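Local coordinates for SVS_variant_AS1 (Streptomyces sp. CWA1, PDB 6TJA), which is a spiroviolene synthase variant built by ancestral sequence reconstruction, a terpene cyclase that probably turns geranylgeranyl diphosphate into the diterpene spiroviolene, at the interface of chains A and B. Residues are numbered along the deposited sequence; one frame, centred on the assembly and turned at random. Chains: chain A/B, SVS_variant_AS1.

The interface of chains A and B. Residues chain A 100-101, 104, 161-162, 165; chain B 100-101, 104, 161.
A reciprocal asparagine pair, A:Asn104 and B:Asn104, sits where the 100-115 helices of the two chains meet, and the 143-169 helix of each chain flanks the partner's asparagine. The fold is the all-helical one of class I terpene cyclases, and the two-fold contact may belong to a biological dimer, although the structure alone does not prove it. The two carboxamides meet tip to tip and close a ring of two hydrogen bonds. A:Asn104 ND2 donates to B:Asn104 OD1 at 2.7 Å, and B:Asn104 ND2 returns the bond to A:Asn104 OD1 at 2.8 Å. Each donor arrives in the carbonyl plane on a lone pair, yet the amide planes are turned 42° apart, which makes the ring twisted rather than flat. In A:Asn104, CG stands anti to its own carbonyl carbon and beside the backbone N (chi1 -70°); nearly the same torsion in B:Asn104 turns each carboxamide toward the other across the two-fold.

Each amide nitrogen also reaches a backbone carbonyl of the facing chain. B:Asn104 ND2 bonds A:Ala161 O at 2.9 Å from above the carbonyl plane, 64° out of it and off the lone pairs; the twin from A:Asn104 ND2 to B:Ala161 O is weak. With an acceptor for each N-H of B:Asn104 ND2 and a donor at OD1, the rotation of this amide and its O/N assignment are well determined. A:Ala161 CB lies 3.5 Å from B:Asn104 ND2, and its small methyl probably helps the helix backbone come close.

At the start of the 100-115 helices, apolar packing follows the same exchange. A:Pro100 CG touches B:Ala101 CB at 3.8 Å, and B:Pro100 CG touches A:Ala101 CB in return. On helix 143-169, the side-chain-free A:Gly165 meets the other chain with its backbone: its CA lies 3.8 Å from B:Ala101 CA, and its carbonyl O is 3.5 Å from the methyl carbon B:Ala101 CB.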
loop_
_atom_site.group_PDB
_atom_site.type_symbol
_atom_site.label_atom_id
_atom_site.label_comp_id
_atom_site.label_asym_id
_atom_site.label_seq_id
_atom_site.Cartn_x
_atom_site.Cartn_y
_atom_site.Cartn_z
ATOM N N PRO A 100 16.273 0.356 -10.053
ATOM C CA PRO A 100 14.880 0.142 -9.694
ATOM C C PRO A 100 14.544 -1.346 -9.633
ATOM O O PRO A 100 13.814 -1.716 -8.727
ATOM C CB PRO A 100 14.029 0.815 -10.770
ATOM C CG PRO A 100 15.007 1.421 -11.748
ATOM C CD PRO A 100 16.407 1.212 -11.230
ATOM N N ALA A 101 15.057 -2.149 -10.571
ATOM C CA ALA A 101 14.727 -3.600 -10.657
ATOM C C ALA A 101 15.117 -4.295 -9.344
ATOM O O ALA A 101 14.292 -5.010 -8.791
ATOM C CB ALA A 101 15.371 -4.236 -11.840
ATOM N N ASN A 104 12.827 -2.845 -6.361
ATOM C CA ASN A 104 11.451 -3.380 -6.353
ATOM C C ASN A 104 11.445 -4.687 -5.544
ATOM O O ASN A 104 10.463 -4.938 -4.839
ATOM C CB ASN A 104 10.919 -3.514 -7.770
ATOM C CG ASN A 104 10.639 -2.189 -8.445
ATOM O OD1 ASN A 104 10.767 -1.125 -7.837
ATOM N ND2 ASN A 104 10.195 -2.260 -9.684
ATOM N N ALA A 161 10.411 3.810 -4.886
ATOM C CA ALA A 161 10.552 3.010 -6.120
ATOM C C ALA A 161 10.381 3.919 -7.336
ATOM O O ALA A 161 11.200 3.816 -8.241
ATOM C CB ALA A 161 9.543 1.868 -6.132
ATOM N N TRP A 162 9.368 4.786 -7.329
ATOM C CA TRP A 162 9.120 5.840 -8.354
ATOM C C TRP A 162 10.339 6.765 -8.456
ATOM O O TRP A 162 10.868 6.974 -9.569
ATOM C CB TRP A 162 7.868 6.612 -7.952
ATOM C CG TRP A 162 7.303 7.600 -8.927
ATOM C CD1 TRP A 162 7.849 8.111 -10.067
ATOM C CD2 TRP A 162 6.034 8.256 -8.762
ATOM N NE1 TRP A 162 6.983 8.990 -10.656
ATOM C CE2 TRP A 162 5.857 9.091 -9.882
ATOM C CE3 TRP A 162 5.011 8.151 -7.812
ATOM C CZ2 TRP A 162 4.703 9.854 -10.050
ATOM C CZ3 TRP A 162 3.874 8.908 -7.979
ATOM C CH2 TRP A 162 3.719 9.735 -9.093
ATOM N N GLY A 165 13.381 4.994 -9.907
ATOM C CA GLY A 165 13.051 4.835 -11.330
ATOM C C GLY A 165 13.402 6.101 -12.094
ATOM O O GLY A 165 14.072 5.981 -13.161
ATOM N N PRO B 100 11.304 -1.664 -15.579
ATOM C CA PRO B 100 11.126 -1.322 -14.170
ATOM C C PRO B 100 11.097 0.175 -13.848
ATOM O O PRO B 100 10.213 0.619 -13.090
ATOM C CB PRO B 100 12.350 -1.936 -13.491
ATOM C CG PRO B 100 12.732 -3.103 -14.368
ATOM C CD PRO B 100 12.286 -2.742 -15.771
ATOM N N ALA B 101 12.050 0.922 -14.393
ATOM C CA ALA B 101 12.164 2.378 -14.140
ATOM C C ALA B 101 10.881 3.078 -14.569
ATOM O O ALA B 101 10.367 3.876 -13.781
ATOM C CB ALA B 101 13.370 2.971 -14.820
ATOM N N ASN B 104 7.650 1.862 -12.489
ATOM C CA ASN B 104 7.583 2.386 -11.092
ATOM C C ASN B 104 6.886 3.747 -11.126
ATOM O O ASN B 104 6.097 4.013 -10.259
ATOM C CB ASN B 104 8.961 2.496 -10.453
ATOM C CG ASN B 104 9.549 1.168 -10.028
ATOM O OD1 ASN B 104 8.982 0.111 -10.306
ATOM N ND2 ASN B 104 10.717 1.229 -9.394
ATOM N N ALA B 161 5.556 -4.756 -9.798
ATOM C CA ALA B 161 6.837 -4.020 -9.911
ATOM C C ALA B 161 7.962 -4.997 -9.584
ATOM O O ALA B 161 9.007 -4.982 -10.277
ATOM C CB ALA B 161 6.863 -2.806 -8.995
#